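Long-range contacts in integrase (PDB 2OXO), which carries out integration of the phage into the host genome by site-specific recombination and, together with excisionase, its excision, the chain here being the core-binding domain: residues M1-W6 against A41-I46; S5-Y10 against S75-E80; I31-R36 against K68-T73. All blocks are in the same frame, centred on the assembly; numbering follows the deposited sequence.

How the interactions relate
From the N terminus, the chain runs through helix 3-17 and helix 21-37 and then meets its own start: interaction 1 brings the loop at 41-46 back against residues 1-6. It goes on through helix 48-60 into helix 64-83, which makes the other two contacts. Residues 68-73 close on helix 21-37 in interaction 3, and residues 75-80, about two turns further on, reach helix 3-17 in interaction 2. Interaction 3 thus lies within the longer loop of interaction 2, whereas it crosses interaction 1, their segments alternating. Interactions 1 and 2 share Trp6, and Asp8 and Arg35 form a salt bridge between interactions 2 and 3.

Interaction 1 (M1-W6 against A41-I46); sequences MTLHSW and APLEDI
Ala41 opens the contact with its carbonyl: its O takes the backbone N-H of Leu3 at 2.8 Å, with the donor lying well above the carbonyl plane, 37° out of it. The same oxygen receives a CA-H...O contact from Thr2. Pro42 comes next, paired with Thr2 in a single backbone bridge whose two CA atoms stand 3.9 Å apart. Thr2 CG2 lies against the nitrogen side of the proline ring, 3.5 Å from Pro42 N and 3.8 Å from Pro42 CD. With chi1 at 67°, Thr2 OG1 sits between its own backbone N and carbonyl carbon and bonds to Asp40, which also accepts from the backbone N of His4. Leu43 then supplies both a bond and the apolar centre. Its N-H reaches Met1 O at 3.0 Å, almost straight at 161° and in the carbonyl plane. Its side chain lies against Met1, Leu3 and, more loosely, Trp6 CB. Leu43 CD1 presses on the backbone of Leu3, 3.6 Å from Leu3 CA, and the two leucine side chains cross at about a right angle. On the other branch, Leu43 CD2 meets Met1 CG at 3.9 Å, these side chains running side by side. Past the short 3-10 turn at 43-45, Ile46 adds its tip: CD1 touches Leu3 CD2 at 3.8 Å, again with side chains at about a right angle. Ala81 of helix 64-83 and Ile87 beyond it pack on Leu43, and Phe78 of that helix on Ile46, closing the apolar patch. The pair of backbone bonds is that of an isolated beta bridge, here in an all-helical core-binding domain, and it fastens the loop between helix 21-37 and helix 48-60 to the start of helix 3-17.

Interaction 2 (S5-Y10 against S75-E80); sequences SWLDRY and SDAFRE. With SO4 (sulfate ion), chain B.
The Tyr10 ring carries Ala77 on one face, with CB 3.8 Å from the ring centroid and 8° off the normal, a CH-pi contact. At the edge of the same ring are Asp76 OD2 and, more loosely, Glu80 CG. The indole of Trp6, one helical turn earlier, meets the same helix: Glu80 CB is at its edge, 3.7 Å from Trp6 CZ2, and Trp6 NE1 gives a hydrogen bond of 2.8 Å to Ala77 O. That bond is bent, 138° at the hydrogen, the oxygen tilted out of the ring plane. With CG anti to the backbone N, the Tyr10 ring extends across Ala77 until its OH bonds to Asp76 OD2 at 3.0 Å, on the lone pair away from the other oxygen. Asp76 OD2 also takes a salt bridge from Arg17, which holds Glu80 OE2 as well. The axes of segments 5-10 and 75-80 cross at 90°, with the small Ala77 under the tyrosine. At the far side of helix 64-83, the Arg79 guanidinium has Ser75 OG over one face and a sulfate, probably from the crystallisation liquor, at its edge, with Arg79 NH1 2.7 Å from sulfate O1. Ser75 OG binds the same anion. Buried here, the polar ends of Trp6 and Tyr10 are each satisfied by helix 64-83, and Arg17 probably helps keep Asp76 and Glu80 ionised.

Interaction 3 (I31-R36 against K68-T73); sequences IKAIRR and KLIRST. With SO4 (sulfate ion), chain B.
Ile34 reaches across to Ile70 and Thr73. Its CB leaves the backbone toward helix 64-83, and Ile34 CG1, set anti to the carbonyl carbon (chi1 -67°), lies 3.8 Å from Ile70 CG2. The chain then runs on to Ile34 CD1, which comes 3.9 Å from the backbone O of Ile70 and 4.0 Å from Thr73 CG2. Its other branch, Ile34 CG2, takes no part here and packs instead on Leu3 CD2 of helix 3-17. The two isoleucines slide past each other in opposite directions. Beyond this, Ile70 CD1 sits 3.7 Å from the methyl Ala33 CB, while Thr73 CG2 also meets Ile31 CG1 at 3.9 Å, these two side chains crossing at about a right angle. The axes of segments 31-36 and 68-73 approach to 9.7 Å and cross at -83°, so that each offers a short patch of about one turn. Around them, near the middle of the core-binding domain's helical bundle, Leu7 packs on Ile34, Tyr10 on Ile31, and Met54, Leu55 and Tyr58 of helix 48-60 on Ile70. Thr73 turns its hydroxyl back to its own helix, where OG1 gives a hydrogen bond of 3.0 Å to Leu69 O; Thr73 N reaches that oxygen from the opposite face of its plane. On the outer side of the same helix, Ser72 OG gives a hydrogen bond of 2.8 Å to sulfate O2. Methyl and methylene groups alone meet between the side chains of the two helices, and the buried Thr73 hydroxyl is satisfied within its own helix, so dispersion and the exclusion of water hold this crossing together.

Interaction 1 (M1-W6 against A41-I46)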
loop_
_atom_site.group_PDB
_atom_site.type_symbol
_atom_site.label_atom_id
_atom_site.label_comp_id
_atom_site.label_asym_id
_atom_site.label_seq_id
_atom_site.Cartn_x
_atom_site.Cartn_y
_atom_site.Cartn_z
ATOM N N MET A 1 12.074 6.615 -7.265
ATOM C CA MET A 1 11.371 6.134 -6.039
ATOM C C MET A 1 10.713 4.778 -6.313
ATOM O O MET A 1 9.751 4.650 -7.117
ATOM C CB MET A 1 10.333 7.161 -5.583
ATOM C CG MET A 1 9.566 6.799 -4.287
ATOM S SD MET A 1 10.610 6.511 -2.843
ATOM C CE MET A 1 11.177 8.168 -2.462
ATOM N N THR A 2 11.228 3.767 -5.637
ATOM C CA THR A 2 10.636 2.464 -5.758
ATOM C C THR A 2 9.664 2.226 -4.604
ATOM O O THR A 2 9.655 2.949 -3.603
ATOM C CB THR A 2 11.694 1.363 -5.965
ATOM O OG1 THR A 2 12.482 1.227 -4.774
ATOM C CG2 THR A 2 12.595 1.747 -7.165
ATOM N N LEU A 3 8.782 1.263 -4.816
ATOM C CA LEU A 3 7.741 0.950 -3.856
ATOM C C LEU A 3 8.231 0.706 -2.427
ATOM O O LEU A 3 7.728 1.332 -1.510
ATOM C CB LEU A 3 6.960 -0.265 -4.333
ATOM C CG LEU A 3 5.764 -0.655 -3.459
ATOM C CD1 LEU A 3 4.775 0.519 -3.416
ATOM C CD2 LEU A 3 5.095 -1.960 -3.998
ATOM N N HIS A 4 9.170 -0.222 -2.216
ATOM C CA HIS A 4 9.559 -0.500 -0.826
ATOM C C HIS A 4 10.189 0.717 -0.146
ATOM O O HIS A 4 9.889 1.001 0.988
ATOM C CB HIS A 4 10.442 -1.738 -0.717
ATOM C CG HIS A 4 9.770 -2.999 -1.164
ATOM N ND1 HIS A 4 10.287 -4.245 -0.897
ATOM C CD2 HIS A 4 8.621 -3.204 -1.851
ATOM C CE1 HIS A 4 9.488 -5.166 -1.408
ATOM N NE2 HIS A 4 8.480 -4.557 -2.013
ATOM N N SER A 5 10.997 1.483 -0.887
ATOM C CA SER A 5 11.497 2.792 -0.399
ATOM C C SER A 5 10.354 3.746 -0.062
ATOM O O SER A 5 10.393 4.416 0.971
ATOM C CB SER A 5 12.474 3.424 -1.431
ATOM O OG SER A 5 13.604 2.553 -1.614
ATOM N N TRP A 6 9.303 3.771 -0.899
ATOM C CA TRP A 6 8.180 4.691 -0.630
ATOM C C TRP A 6 7.386 4.251 0.620
ATOM O O TRP A 6 7.035 5.090 1.458
ATOM C CB TRP A 6 7.247 4.897 -1.851
ATOM C CG TRP A 6 6.154 5.828 -1.441
ATOM C CD1 TRP A 6 4.819 5.528 -1.263
ATOM C CD2 TRP A 6 6.320 7.192 -1.021
ATOM N NE1 TRP A 6 4.151 6.634 -0.781
ATOM C CE2 TRP A 6 5.044 7.672 -0.639
ATOM C CE3 TRP A 6 7.425 8.068 -0.966
ATOM C CZ2 TRP A 6 4.843 8.983 -0.181
ATOM C CZ3 TRP A 6 7.224 9.395 -0.530
ATOM C CH2 TRP A 6 5.937 9.840 -0.158
ATOM N N ALA A 41 9.823 -2.071 -6.988
ATOM C CA ALA A 41 9.959 -1.525 -8.323
ATOM C C ALA A 41 9.556 -0.040 -8.337
ATOM O O ALA A 41 8.794 0.390 -7.432
ATOM C CB ALA A 41 9.118 -2.334 -9.322
ATOM N N PRO A 42 10.081 0.740 -9.323
ATOM C CA PRO A 42 9.683 2.136 -9.519
ATOM C C PRO A 42 8.190 2.223 -9.462
ATOM O O PRO A 42 7.538 1.417 -10.078
ATOM C CB PRO A 42 10.139 2.430 -10.961
ATOM C CG PRO A 42 11.403 1.618 -11.081
ATOM C CD PRO A 42 11.104 0.333 -10.331
ATOM N N LEU A 43 7.654 3.209 -8.739
ATOM C CA LEU A 43 6.202 3.339 -8.588
ATOM C C LEU A 43 5.395 3.167 -9.873
ATOM O O LEU A 43 4.396 2.490 -9.845
ATOM C CB LEU A 43 5.872 4.679 -7.923
ATOM C CG LEU A 43 5.612 4.743 -6.426
ATOM C CD1 LEU A 43 6.103 3.577 -5.637
ATOM C CD2 LEU A 43 6.058 6.071 -5.851
ATOM N N GLU A 44 5.821 3.792 -10.980
ATOM C CA GLU A 44 5.080 3.715 -12.252
ATOM C C GLU A 44 5.076 2.327 -12.852
ATOM O O GLU A 44 4.243 2.037 -13.692
ATOM C CB GLU A 44 5.673 4.665 -13.290
ATOM C CG GLU A 44 5.208 6.055 -13.156
ATOM C CD GLU A 44 5.945 7.027 -14.043
ATOM O OE1 GLU A 44 6.398 6.677 -15.168
ATOM O OE2 GLU A 44 6.017 8.173 -13.620
ATOM N N ASP A 45 6.014 1.474 -12.422
ATOM C CA ASP A 45 6.140 0.105 -12.970
ATOM C C ASP A 45 5.210 -0.924 -12.288
ATOM O O ASP A 45 5.105 -2.075 -12.743
ATOM C CB ASP A 45 7.579 -0.391 -12.771
ATOM C CG ASP A 45 8.587 0.342 -13.636
ATOM O OD1 ASP A 45 8.204 1.094 -14.527
ATOM O OD2 ASP A 45 9.792 0.118 -13.438
ATOM N N ILE A 46 4.629 -0.552 -11.155
ATOM C CA ILE A 46 3.673 -1.423 -10.454
ATOM C C ILE A 46 2.413 -1.495 -11.306
ATOM O O ILE A 46 1.829 -0.475 -11.651
ATOM C CB ILE A 46 3.332 -0.926 -8.991
ATOM C CG1 ILE A 46 4.601 -0.728 -8.143
ATOM C CG2 ILE A 46 2.363 -1.940 -8.294
ATOM C CD1 ILE A 46 5.372 -2.097 -7.825
#

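Interaction 2 (S5-Y10 against S75-E80)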
loop_
_atom_site.group_PDB
_atom_site.type_symbol
_atom_site.label_atom_id
_atom_site.label_comp_id
_atom_site.label_asym_id
_atom_site.label_seq_id
_atom_site.Cartn_x
_atom_site.Cartn_y
_atom_site.Cartn_z
ATOM N N SER A 5 10.997 1.483 -0.887
ATOM C CA SER A 5 11.497 2.792 -0.399
ATOM C C SER A 5 10.354 3.746 -0.062
ATOM O O SER A 5 10.393 4.416 0.971
ATOM C CB SER A 5 12.474 3.424 -1.431
ATOM O OG SER A 5 13.604 2.553 -1.614
ATOM N N TRP A 6 9.303 3.771 -0.899
ATOM C CA TRP A 6 8.180 4.691 -0.630
ATOM C C TRP A 6 7.386 4.251 0.620
ATOM O O TRP A 6 7.035 5.090 1.458
ATOM C CB TRP A 6 7.247 4.897 -1.851
ATOM C CG TRP A 6 6.154 5.828 -1.441
ATOM C CD1 TRP A 6 4.819 5.528 -1.263
ATOM C CD2 TRP A 6 6.320 7.192 -1.021
ATOM N NE1 TRP A 6 4.151 6.634 -0.781
ATOM C CE2 TRP A 6 5.044 7.672 -0.639
ATOM C CE3 TRP A 6 7.425 8.068 -0.966
ATOM C CZ2 TRP A 6 4.843 8.983 -0.181
ATOM C CZ3 TRP A 6 7.224 9.395 -0.530
ATOM C CH2 TRP A 6 5.937 9.840 -0.158
ATOM N N LEU A 7 7.174 2.940 0.762
ATOM C CA LEU A 7 6.520 2.380 1.971
ATOM C C LEU A 7 7.275 2.799 3.258
ATOM O O LEU A 7 6.667 3.205 4.253
ATOM C CB LEU A 7 6.405 0.854 1.869
ATOM C CG LEU A 7 5.516 0.359 0.705
ATOM C CD1 LEU A 7 5.389 -1.069 0.749
ATOM C CD2 LEU A 7 4.096 0.988 0.761
ATOM N N ASP A 8 8.608 2.743 3.204
ATOM C CA ASP A 8 9.445 3.244 4.301
ATOM C C ASP A 8 9.054 4.677 4.674
ATOM O O ASP A 8 8.805 4.986 5.840
ATOM C CB ASP A 8 10.935 3.137 3.920
ATOM C CG ASP A 8 11.408 1.713 3.848
ATOM O OD1 ASP A 8 10.664 0.822 4.301
ATOM O OD2 ASP A 8 12.507 1.455 3.321
ATOM N N ARG A 9 8.990 5.547 3.670
ATOM C CA ARG A 9 8.549 6.931 3.861
ATOM C C ARG A 9 7.080 7.070 4.286
ATOM O O ARG A 9 6.702 7.970 5.035
ATOM C CB ARG A 9 8.794 7.736 2.580
ATOM C CG ARG A 9 10.291 8.108 2.360
ATOM C CD ARG A 9 10.533 8.376 0.884
ATOM N NE ARG A 9 11.893 8.159 0.342
ATOM C CZ ARG A 9 12.751 7.166 0.615
ATOM N NH1 ARG A 9 12.473 6.187 1.492
ATOM N NH2 ARG A 9 13.922 7.163 -0.030
ATOM N N TYR A 10 6.233 6.173 3.789
ATOM C CA TYR A 10 4.822 6.253 4.102
ATOM C C TYR A 10 4.579 5.874 5.574
ATOM O O TYR A 10 3.665 6.388 6.208
ATOM C CB TYR A 10 4.073 5.310 3.150
ATOM C CG TYR A 10 2.597 5.190 3.397
ATOM C CD1 TYR A 10 1.738 6.312 3.326
ATOM C CD2 TYR A 10 2.038 3.964 3.663
ATOM C CE1 TYR A 10 0.370 6.171 3.532
ATOM C CE2 TYR A 10 0.670 3.834 3.884
ATOM C CZ TYR A 10 -0.144 4.929 3.808
ATOM O OH TYR A 10 -1.483 4.741 4.030
ATOM N N SER A 75 -3.651 2.359 -1.947
ATOM C CA SER A 75 -4.246 3.545 -2.534
ATOM C C SER A 75 -3.785 4.843 -1.841
ATOM O O SER A 75 -3.326 5.802 -2.473
ATOM C CB SER A 75 -5.758 3.445 -2.393
ATOM O OG SER A 75 -6.307 4.499 -3.182
ATOM N N ASP A 76 -3.988 4.891 -0.542
ATOM C CA ASP A 76 -3.528 6.034 0.235
ATOM C C ASP A 76 -1.999 6.260 0.127
ATOM O O ASP A 76 -1.588 7.379 -0.049
ATOM C CB ASP A 76 -3.901 5.882 1.705
ATOM C CG ASP A 76 -3.729 7.190 2.464
ATOM O OD1 ASP A 76 -4.265 8.202 2.003
ATOM O OD2 ASP A 76 -3.065 7.188 3.505
ATOM N N ALA A 77 -1.168 5.210 0.209
ATOM C CA ALA A 77 0.264 5.343 -0.085
ATOM C C ALA A 77 0.550 5.988 -1.446
ATOM O O ALA A 77 1.433 6.845 -1.568
ATOM C CB ALA A 77 0.986 3.988 -0.004
ATOM N N PHE A 78 -0.131 5.505 -2.485
ATOM C CA PHE A 78 0.014 6.083 -3.820
ATOM C C PHE A 78 -0.392 7.606 -3.842
ATOM O O PHE A 78 0.311 8.429 -4.454
ATOM C CB PHE A 78 -0.721 5.211 -4.871
ATOM C CG PHE A 78 0.201 4.183 -5.578
ATOM C CD1 PHE A 78 0.494 2.951 -4.996
ATOM C CD2 PHE A 78 0.797 4.475 -6.812
ATOM C CE1 PHE A 78 1.376 1.992 -5.646
ATOM C CE2 PHE A 78 1.724 3.527 -7.473
ATOM C CZ PHE A 78 1.981 2.287 -6.862
ATOM N N ARG A 79 -1.494 7.954 -3.149
ATOM C CA ARG A 79 -1.947 9.354 -2.992
ATOM C C ARG A 79 -0.896 10.249 -2.311
ATOM O O ARG A 79 -0.707 11.382 -2.722
ATOM C CB ARG A 79 -3.267 9.421 -2.197
ATOM C CG ARG A 79 -4.502 9.064 -3.008
ATOM C CD ARG A 79 -5.790 8.949 -2.197
ATOM N NE ARG A 79 -6.755 8.327 -3.085
ATOM C CZ ARG A 79 -7.729 7.512 -2.712
ATOM N NH1 ARG A 79 -7.930 7.249 -1.415
ATOM N NH2 ARG A 79 -8.530 7.001 -3.643
ATOM N N GLU A 80 -0.228 9.726 -1.283
ATOM C CA GLU A 80 0.890 10.439 -0.640
ATOM C C GLU A 80 2.073 10.585 -1.568
ATOM O O GLU A 80 2.692 11.632 -1.572
ATOM C CB GLU A 80 1.307 9.771 0.680
ATOM C CG GLU A 80 0.214 9.845 1.755
ATOM C CD GLU A 80 0.021 11.294 2.325
ATOM O OE1 GLU A 80 0.819 12.214 2.053
ATOM O OE2 GLU A 80 -0.943 11.517 3.037
HETATM S S SO4 B . -9.995 4.383 -1.398
HETATM O O1 SO4 B . -10.157 5.768 -0.960
HETATM O O2 SO4 B . -9.646 3.519 -0.272
HETATM O O3 SO4 B . -11.252 3.931 -1.985
HETATM O O4 SO4 B . -8.929 4.328 -2.397
#

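Interaction 3 (I31-R36 against K68-T73)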
loop_
_atom_site.group_PDB
_atom_site.type_symbol
_atom_site.label_atom_id
_atom_site.label_comp_id
_atom_site.label_asym_id
_atom_site.label_seq_id
_atom_site.Cartn_x
_atom_site.Cartn_y
_atom_site.Cartn_z
ATOM N N ILE A 31 0.944 -2.703 5.458
ATOM C CA ILE A 31 2.144 -2.298 4.686
ATOM C C ILE A 31 3.125 -3.489 4.498
ATOM O O ILE A 31 3.699 -3.680 3.417
ATOM C CB ILE A 31 2.834 -1.077 5.345
ATOM C CG1 ILE A 31 1.937 0.165 5.174
ATOM C CG2 ILE A 31 4.247 -0.826 4.700
ATOM C CD1 ILE A 31 2.257 1.282 6.108
ATOM N N LYS A 32 3.274 -4.294 5.550
ATOM C CA LYS A 32 4.133 -5.484 5.488
ATOM C C LYS A 32 3.585 -6.461 4.452
ATOM O O LYS A 32 4.338 -7.007 3.664
ATOM C CB LYS A 32 4.245 -6.122 6.868
ATOM C CG LYS A 32 5.151 -7.386 6.937
ATOM C CD LYS A 32 5.665 -7.634 8.393
ATOM N N ALA A 33 2.260 -6.625 4.411
ATOM C CA ALA A 33 1.608 -7.469 3.410
ATOM C C ALA A 33 1.914 -6.945 2.003
ATOM O O ALA A 33 2.128 -7.741 1.045
ATOM C CB ALA A 33 0.052 -7.506 3.652
ATOM N N ILE A 34 1.880 -5.618 1.839
ATOM C CA ILE A 34 2.200 -5.004 0.517
ATOM C C ILE A 34 3.665 -5.301 0.094
ATOM O O ILE A 34 3.931 -5.721 -1.026
ATOM C CB ILE A 34 1.915 -3.457 0.521
ATOM C CG1 ILE A 34 0.400 -3.172 0.655
ATOM C CG2 ILE A 34 2.484 -2.782 -0.735
ATOM C CD1 ILE A 34 0.008 -1.686 0.988
ATOM N N ARG A 35 4.613 -5.098 1.009
ATOM C CA ARG A 35 6.040 -5.374 0.753
ATOM C C ARG A 35 6.291 -6.808 0.298
ATOM O O ARG A 35 7.065 -7.068 -0.635
ATOM C CB ARG A 35 6.845 -5.223 2.039
ATOM C CG ARG A 35 7.012 -3.896 2.520
ATOM C CD ARG A 35 8.125 -3.861 3.586
ATOM N NE ARG A 35 7.938 -2.630 4.326
ATOM C CZ ARG A 35 8.580 -1.515 4.025
ATOM N NH1 ARG A 35 9.476 -1.509 3.026
ATOM N NH2 ARG A 35 8.334 -0.433 4.722
ATOM N N ARG A 36 5.649 -7.724 1.012
ATOM C CA ARG A 36 5.645 -9.140 0.693
ATOM C C ARG A 36 4.955 -9.455 -0.632
ATOM O O ARG A 36 5.377 -10.352 -1.379
ATOM C CB ARG A 36 4.977 -9.907 1.846
ATOM C CG ARG A 36 5.725 -11.167 2.205
ATOM N N LYS A 68 -9.633 -5.710 1.467
ATOM C CA LYS A 68 -10.213 -4.314 1.447
ATOM C C LYS A 68 -9.213 -3.287 1.966
ATOM O O LYS A 68 -8.972 -2.245 1.354
ATOM C CB LYS A 68 -11.474 -4.264 2.326
ATOM C CG LYS A 68 -12.186 -2.852 2.405
ATOM C CD LYS A 68 -13.298 -2.809 3.420
ATOM C CE LYS A 68 -14.311 -1.676 3.050
ATOM N NZ LYS A 68 -15.647 -1.973 3.644
ATOM N N LEU A 69 -8.620 -3.628 3.098
ATOM C CA LEU A 69 -7.694 -2.789 3.839
ATOM C C LEU A 69 -6.342 -2.707 3.153
ATOM O O LEU A 69 -5.759 -1.638 3.092
ATOM C CB LEU A 69 -7.540 -3.358 5.250
ATOM N N ILE A 70 -5.846 -3.819 2.598
ATOM C CA ILE A 70 -4.593 -3.756 1.815
ATOM C C ILE A 70 -4.719 -2.813 0.628
ATOM O O ILE A 70 -3.842 -1.946 0.357
ATOM C CB ILE A 70 -4.101 -5.175 1.351
ATOM C CG1 ILE A 70 -3.701 -6.032 2.564
ATOM C CG2 ILE A 70 -2.893 -5.014 0.416
ATOM C CD1 ILE A 70 -3.393 -7.512 2.219
ATOM N N ARG A 71 -5.839 -2.985 -0.080
ATOM C CA ARG A 71 -6.155 -2.134 -1.208
ATOM C C ARG A 71 -6.221 -0.645 -0.778
ATOM O O ARG A 71 -5.691 0.225 -1.451
ATOM C CB ARG A 71 -7.496 -2.558 -1.860
ATOM C CG ARG A 71 -7.896 -1.582 -3.010
ATOM C CD ARG A 71 -9.230 -1.961 -3.672
ATOM N NE ARG A 71 -9.794 -0.816 -4.417
ATOM N N SER A 72 -6.928 -0.379 0.311
ATOM C CA SER A 72 -7.149 0.995 0.776
ATOM C C SER A 72 -5.823 1.648 1.232
ATOM O O SER A 72 -5.554 2.867 1.017
ATOM C CB SER A 72 -8.042 0.894 1.996
ATOM O OG SER A 72 -9.055 1.826 1.852
ATOM N N THR A 73 -5.016 0.827 1.896
ATOM C CA THR A 73 -3.689 1.280 2.339
ATOM C C THR A 73 -2.772 1.587 1.206
ATOM O O THR A 73 -2.125 2.613 1.231
ATOM C CB THR A 73 -3.026 0.290 3.324
ATOM O OG1 THR A 73 -3.848 0.192 4.467
ATOM C CG2 THR A 73 -1.619 0.746 3.734
HETATM S S SO4 B . -9.995 4.383 -1.398
HETATM O O1 SO4 B . -10.157 5.768 -0.960
HETATM O O2 SO4 B . -9.646 3.519 -0.272
HETATM O O3 SO4 B . -11.252 3.931 -1.985
HETATM O O4 SO4 B . -8.929 4.328 -2.397
#